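Local coordinates for protein GTP cyclohydrolase 1 type 2 homolog (Escherichia coli, Escherichia coli O157:H7, PDB 1NMO) that binds a dinuclear metal centre within a toroidal hexamer and may take part in degrading radiation-damaged nucleotides, at residues T119-I124 against V128-L133; F178-A183 against I200-E205. One frame throughout, in Å; residues are numbered along the deposited sequence.

Contact 1: residues T119-I124 against V128-L133; sequences TVMGEI and VPWGEL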
loop_
_atom_site.group_PDB
_atom_site.type_symbol
_atom_site.label_atom_id
_atom_site.label_comp_id
_atom_site.label_asym_id
_atom_site.label_seq_id
_atom_site.Cartn_x
_atom_site.Cartn_y
_atom_site.Cartn_z
ATOM N N THR A 119 -2.801 24.722 -32.037
ATOM C CA THR A 119 -3.305 25.243 -33.307
ATOM C C THR A 119 -2.688 24.410 -34.422
ATOM O O THR A 119 -1.478 24.409 -34.599
ATOM C CB THR A 119 -2.846 26.748 -33.477
ATOM O OG1 THR A 119 -3.200 27.484 -32.283
ATOM C CG2 THR A 119 -3.521 27.381 -34.704
ATOM N N VAL A 120 -3.494 23.751 -35.205
ATOM C CA VAL A 120 -2.965 22.940 -36.287
ATOM C C VAL A 120 -2.460 23.871 -37.368
ATOM O O VAL A 120 -3.148 24.865 -37.690
ATOM C CB VAL A 120 -4.079 22.038 -36.910
ATOM C CG1 VAL A 120 -3.574 21.407 -38.243
ATOM C CG2 VAL A 120 -4.481 20.923 -35.924
HETATM N N MSE A 121 -1.318 23.547 -37.983
HETATM C CA MSE A 121 -0.775 24.453 -38.984
HETATM C C MSE A 121 -0.443 23.847 -40.317
HETATM O O MSE A 121 -0.261 24.568 -41.294
HETATM C CB MSE A 121 0.446 25.192 -38.429
HETATM C CG MSE A 121 0.073 26.330 -37.560
HETATM SE SE MSE A 121 1.657 27.088 -36.726
HETATM C CE MSE A 121 0.607 28.369 -35.607
ATOM N N GLY A 122 -0.391 22.524 -40.335
ATOM C CA GLY A 122 -0.101 21.751 -41.535
ATOM C C GLY A 122 0.031 20.245 -41.222
ATOM O O GLY A 122 -0.453 19.722 -40.204
ATOM N N GLU A 123 0.654 19.505 -42.123
ATOM C CA GLU A 123 0.860 18.107 -41.849
ATOM C C GLU A 123 2.225 17.780 -42.379
ATOM O O GLU A 123 2.723 18.403 -43.316
ATOM C CB GLU A 123 -0.258 17.209 -42.402
ATOM C CG GLU A 123 -0.243 16.809 -43.828
ATOM C CD GLU A 123 -0.964 15.466 -44.028
ATOM O OE1 GLU A 123 -2.106 15.274 -43.549
ATOM O OE2 GLU A 123 -0.388 14.563 -44.681
ATOM N N ILE A 124 2.899 16.902 -41.682
ATOM C CA ILE A 124 4.226 16.483 -42.054
ATOM C C ILE A 124 4.078 15.266 -42.999
ATOM O O ILE A 124 4.849 15.082 -43.940
ATOM C CB ILE A 124 4.982 16.039 -40.759
ATOM C CG1 ILE A 124 5.126 17.205 -39.784
ATOM C CG2 ILE A 124 6.332 15.475 -41.108
ATOM C CD1 ILE A 124 5.959 16.829 -38.543
ATOM N N VAL A 128 0.203 12.550 -39.571
ATOM C CA VAL A 128 1.043 13.300 -38.680
ATOM C C VAL A 128 0.954 14.782 -38.841
ATOM O O VAL A 128 1.752 15.357 -39.549
ATOM C CB VAL A 128 2.518 12.922 -38.920
ATOM C CG1 VAL A 128 3.361 13.432 -37.812
ATOM C CG2 VAL A 128 2.657 11.449 -38.978
ATOM N N PRO A 129 0.002 15.447 -38.174
ATOM C CA PRO A 129 -0.144 16.905 -38.273
ATOM C C PRO A 129 0.879 17.566 -37.419
ATOM O O PRO A 129 1.513 16.879 -36.596
ATOM C CB PRO A 129 -1.545 17.147 -37.741
ATOM C CG PRO A 129 -1.710 15.987 -36.775
ATOM C CD PRO A 129 -1.190 14.834 -37.582
ATOM N N TRP A 130 1.122 18.867 -37.646
ATOM C CA TRP A 130 2.047 19.584 -36.759
ATOM C C TRP A 130 1.413 20.939 -36.473
ATOM O O TRP A 130 0.480 21.342 -37.146
ATOM C CB TRP A 130 3.439 19.811 -37.375
ATOM C CG TRP A 130 3.472 20.835 -38.533
ATOM C CD1 TRP A 130 3.357 20.562 -39.879
ATOM C CD2 TRP A 130 3.667 22.260 -38.432
ATOM N NE1 TRP A 130 3.465 21.723 -40.613
ATOM C CE2 TRP A 130 3.668 22.777 -39.751
ATOM C CE3 TRP A 130 3.850 23.156 -37.351
ATOM C CZ2 TRP A 130 3.859 24.150 -40.030
ATOM C CZ3 TRP A 130 4.048 24.575 -37.651
ATOM C CH2 TRP A 130 4.052 25.022 -38.962
ATOM N N GLY A 131 1.885 21.613 -35.450
ATOM C CA GLY A 131 1.367 22.939 -35.158
ATOM C C GLY A 131 2.055 23.492 -33.916
ATOM O O GLY A 131 3.170 23.034 -33.573
ATOM N N GLU A 132 1.369 24.414 -33.237
ATOM C CA GLU A 132 1.899 25.036 -32.050
ATOM C C GLU A 132 0.949 25.210 -30.885
ATOM O O GLU A 132 -0.246 25.584 -31.019
ATOM C CB GLU A 132 2.427 26.441 -32.375
ATOM C CG GLU A 132 3.349 26.544 -33.603
ATOM C CD GLU A 132 4.038 27.915 -33.720
ATOM O OE1 GLU A 132 3.475 28.953 -33.252
ATOM O OE2 GLU A 132 5.150 27.929 -34.275
ATOM N N LEU A 133 1.481 24.934 -29.714
ATOM C CA LEU A 133 0.678 25.172 -28.520
ATOM C C LEU A 133 0.437 26.691 -28.527
ATOM O O LEU A 133 1.365 27.488 -28.786
ATOM C CB LEU A 133 1.483 24.843 -27.265
ATOM C CG LEU A 133 1.607 23.363 -27.013
ATOM C CD1 LEU A 133 2.805 23.123 -26.080
ATOM C CD2 LEU A 133 0.290 22.851 -26.425
#
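The side chain of M121, a selenomethionine, lies over the six-membered ring of W130. Its CB stands 3.8 Å from the ring centroid and only 16° off the normal, a CH-pi contact over the face, while SE reaches W130 CZ3 at 3.6 Å from an oblique position, a Met-aromatic contact. Beyond the ring, the same SE passes E132 CG at an equal 3.6 Å, so one extended side chain bridges two residues of 128-133. W130 can lie back across the partner strand because its CG is placed between the backbone N and the carbonyl carbon (chi1 70°); the indole then spreads beneath the backbone N of G122, on the face that M121 CB also occupies. At the pyrrole end, I124 CG1 approaches W130 CD1 at 3.8 Å, the two side chains running at about a right angle.

The backbone is an antiparallel ladder in which W130 stands opposite two consecutive residues, M121 and G122, a classic beta bulge, with M121 N giving a bond to W130 O and W130 N one to G122 O. The first lies in the carbonyl plane, whereas the second comes from above it, 52° out. T119 and E132 form a hydrogen-bonded pair at one end, and I124 N meets V128 O at 2.9 Å at the other.

This hairpin forms one border of the six-stranded mixed sheet within the chain. Strand 128-137 pairs on its other side with 165-170, through P129 with W170 and G131 with V168. I124 packs on F185 of helix 179-185, whose ring also meets W130, while V120 and P129 touch helix 108-116.

Contact 2: residues F178-A183 against I200-E205; sequences FIDSAA and IHSARE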
loop_
_atom_site.group_PDB
_atom_site.type_symbol
_atom_site.label_atom_id
_atom_site.label_comp_id
_atom_site.label_asym_id
_atom_site.label_seq_id
_atom_site.Cartn_x
_atom_site.Cartn_y
_atom_site.Cartn_z
ATOM N N PHE A 178 6.605 7.383 -35.939
ATOM C CA PHE A 178 6.642 8.597 -36.752
ATOM C C PHE A 178 7.531 9.621 -36.096
ATOM O O PHE A 178 7.704 10.724 -36.587
ATOM C CB PHE A 178 5.228 9.162 -36.884
ATOM C CG PHE A 178 4.375 8.414 -37.868
ATOM C CD1 PHE A 178 4.776 8.319 -39.223
ATOM C CD2 PHE A 178 3.145 7.863 -37.479
ATOM C CE1 PHE A 178 3.967 7.690 -40.163
ATOM C CE2 PHE A 178 2.318 7.229 -38.408
ATOM C CZ PHE A 178 2.692 7.128 -39.732
ATOM N N ILE A 179 8.097 9.275 -34.952
ATOM C CA ILE A 179 8.931 10.238 -34.325
ATOM C C ILE A 179 10.138 10.741 -35.131
ATOM O O ILE A 179 10.509 11.942 -35.037
ATOM C CB ILE A 179 9.413 9.730 -32.957
ATOM C CG1 ILE A 179 10.170 10.869 -32.254
ATOM C CG2 ILE A 179 10.318 8.464 -33.102
ATOM C CD1 ILE A 179 10.417 10.631 -30.680
ATOM N N ASP A 180 10.769 9.875 -35.932
ATOM C CA ASP A 180 11.955 10.336 -36.637
ATOM C C ASP A 180 11.562 11.297 -37.738
ATOM O O ASP A 180 12.194 12.355 -37.905
ATOM C CB ASP A 180 12.721 9.203 -37.243
ATOM C CG ASP A 180 13.422 8.343 -36.212
ATOM O OD1 ASP A 180 13.666 8.788 -35.050
ATOM O OD2 ASP A 180 13.728 7.188 -36.621
ATOM N N SER A 181 10.515 10.950 -38.479
ATOM C CA SER A 181 10.132 11.842 -39.512
ATOM C C SER A 181 9.706 13.201 -38.886
ATOM O O SER A 181 9.885 14.240 -39.520
ATOM C CB SER A 181 9.040 11.201 -40.350
ATOM O OG SER A 181 7.871 11.920 -40.123
ATOM N N ALA A 182 9.169 13.238 -37.665
ATOM C CA ALA A 182 8.822 14.557 -37.093
ATOM C C ALA A 182 10.080 15.262 -36.736
ATOM O O ALA A 182 10.156 16.433 -36.892
ATOM C CB ALA A 182 7.966 14.427 -35.859
ATOM N N ALA A 183 11.082 14.579 -36.195
ATOM C CA ALA A 183 12.337 15.262 -35.858
ATOM C C ALA A 183 12.984 15.974 -37.102
ATOM O O ALA A 183 13.515 17.096 -37.037
ATOM C CB ALA A 183 13.342 14.227 -35.262
ATOM N N ILE A 200 12.566 5.949 -27.454
ATOM C CA ILE A 200 13.371 6.681 -26.461
ATOM C C ILE A 200 14.752 7.194 -26.977
ATOM O O ILE A 200 15.219 8.286 -26.619
ATOM C CB ILE A 200 13.610 5.761 -25.198
ATOM C CG1 ILE A 200 12.271 5.426 -24.557
ATOM C CG2 ILE A 200 14.448 6.491 -24.180
ATOM C CD1 ILE A 200 11.526 6.661 -24.163
ATOM N N HIS A 201 15.425 6.405 -27.793
ATOM C CA HIS A 201 16.731 6.871 -28.316
ATOM C C HIS A 201 16.463 7.979 -29.345
ATOM O O HIS A 201 17.297 8.902 -29.584
ATOM C CB HIS A 201 17.486 5.694 -28.996
ATOM C CG HIS A 201 17.586 4.473 -28.132
ATOM N ND1 HIS A 201 18.086 4.522 -26.846
ATOM C CD2 HIS A 201 17.157 3.198 -28.318
ATOM C CE1 HIS A 201 17.960 3.328 -26.274
ATOM N NE2 HIS A 201 17.396 2.511 -27.147
ATOM N N SER A 202 15.328 7.875 -30.022
ATOM C CA SER A 202 15.023 8.939 -30.987
ATOM C C SER A 202 14.781 10.253 -30.272
ATOM O O SER A 202 15.285 11.271 -30.704
ATOM C CB SER A 202 13.793 8.594 -31.824
ATOM O OG SER A 202 14.038 7.427 -32.602
ATOM N N ALA A 203 14.036 10.228 -29.165
ATOM C CA ALA A 203 13.723 11.435 -28.404
ATOM C C ALA A 203 14.989 12.070 -27.928
ATOM O O ALA A 203 15.222 13.304 -28.116
ATOM C CB ALA A 203 12.873 11.088 -27.201
ATOM N N ARG A 204 15.824 11.215 -27.322
ATOM C CA ARG A 204 17.092 11.643 -26.776
ATOM C C ARG A 204 18.117 12.167 -27.813
ATOM O O ARG A 204 18.674 13.243 -27.634
ATOM C CB ARG A 204 17.748 10.483 -25.986
ATOM C CG ARG A 204 17.136 10.211 -24.617
ATOM C CD ARG A 204 17.726 8.864 -23.999
ATOM N NE ARG A 204 17.096 8.540 -22.696
ATOM C CZ ARG A 204 17.329 7.391 -22.046
ATOM N NH1 ARG A 204 18.162 6.487 -22.588
ATOM N NH2 ARG A 204 16.776 7.136 -20.833
ATOM N N GLU A 205 18.357 11.389 -28.867
ATOM C CA GLU A 205 19.365 11.717 -29.860
ATOM C C GLU A 205 19.042 12.827 -30.834
ATOM O O GLU A 205 19.939 13.383 -31.490
ATOM C CB GLU A 205 19.770 10.436 -30.583
ATOM C CG GLU A 205 20.680 9.558 -29.657
ATOM C CD GLU A 205 21.002 8.166 -30.288
ATOM O OE1 GLU A 205 21.317 8.064 -31.502
ATOM O OE2 GLU A 205 20.920 7.137 -29.581
#
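With CG set beside its backbone N (chi1 -71°), D180 swings its carboxylate toward helix 197-205, and S202 holds OG in the equivalent place, which brings the two groups together across the gap. S202 OG donates to D180 OD1 at 2.8 Å, arriving on the syn side of the carboxylate and 19° out of its plane. That bond gives the buried S202 hydroxyl a carboxylate acceptor, probably ionised.

Beside it, I179 supplies the apolar part with two separate branches: CG2 meets S202 CB at 3.7 Å, and CD1 extends to A203, 4.3 Å from its CB. The axes of the two short segments run nearly parallel, 14° apart, and come no closer than 10.0 Å. Only 150 Å² is buried between the segments, consistent with a local bridge made by four residues and not a continuous interface.

Both helices, from successive beta-alpha-beta crossovers and so alike in direction, pack against the six-stranded sheet: I179 on F190 of strand 189-192, I179 and A203 on F210 of strand 209-212, and A203 on C157 of strand 155-157, outermost within this chain. From outside, M78 of a second subunit packs on S202, placing the pair next to a subunit interface.

Along the chain the two contacts follow in series. Contact 1 closes first, as a tight hairpin with three residues between its segments; contact 2 begins beyond strand 165-170 in the sequence, and its 16 intervening residues include strand 189-192, so 178-183 and 200-205 bracket that strand between two helices. Neither loop encloses or crosses the other. Their centres lie 17 Å apart, yet they meet directly: V128 CG2 packs on F178 CG at 3.7 Å, and I124 CD1 on A182 CA at 3.9 Å. Helix 179-185 thus joins the hairpin border of the six-stranded sheet to helix 197-205, which faces a second subunit.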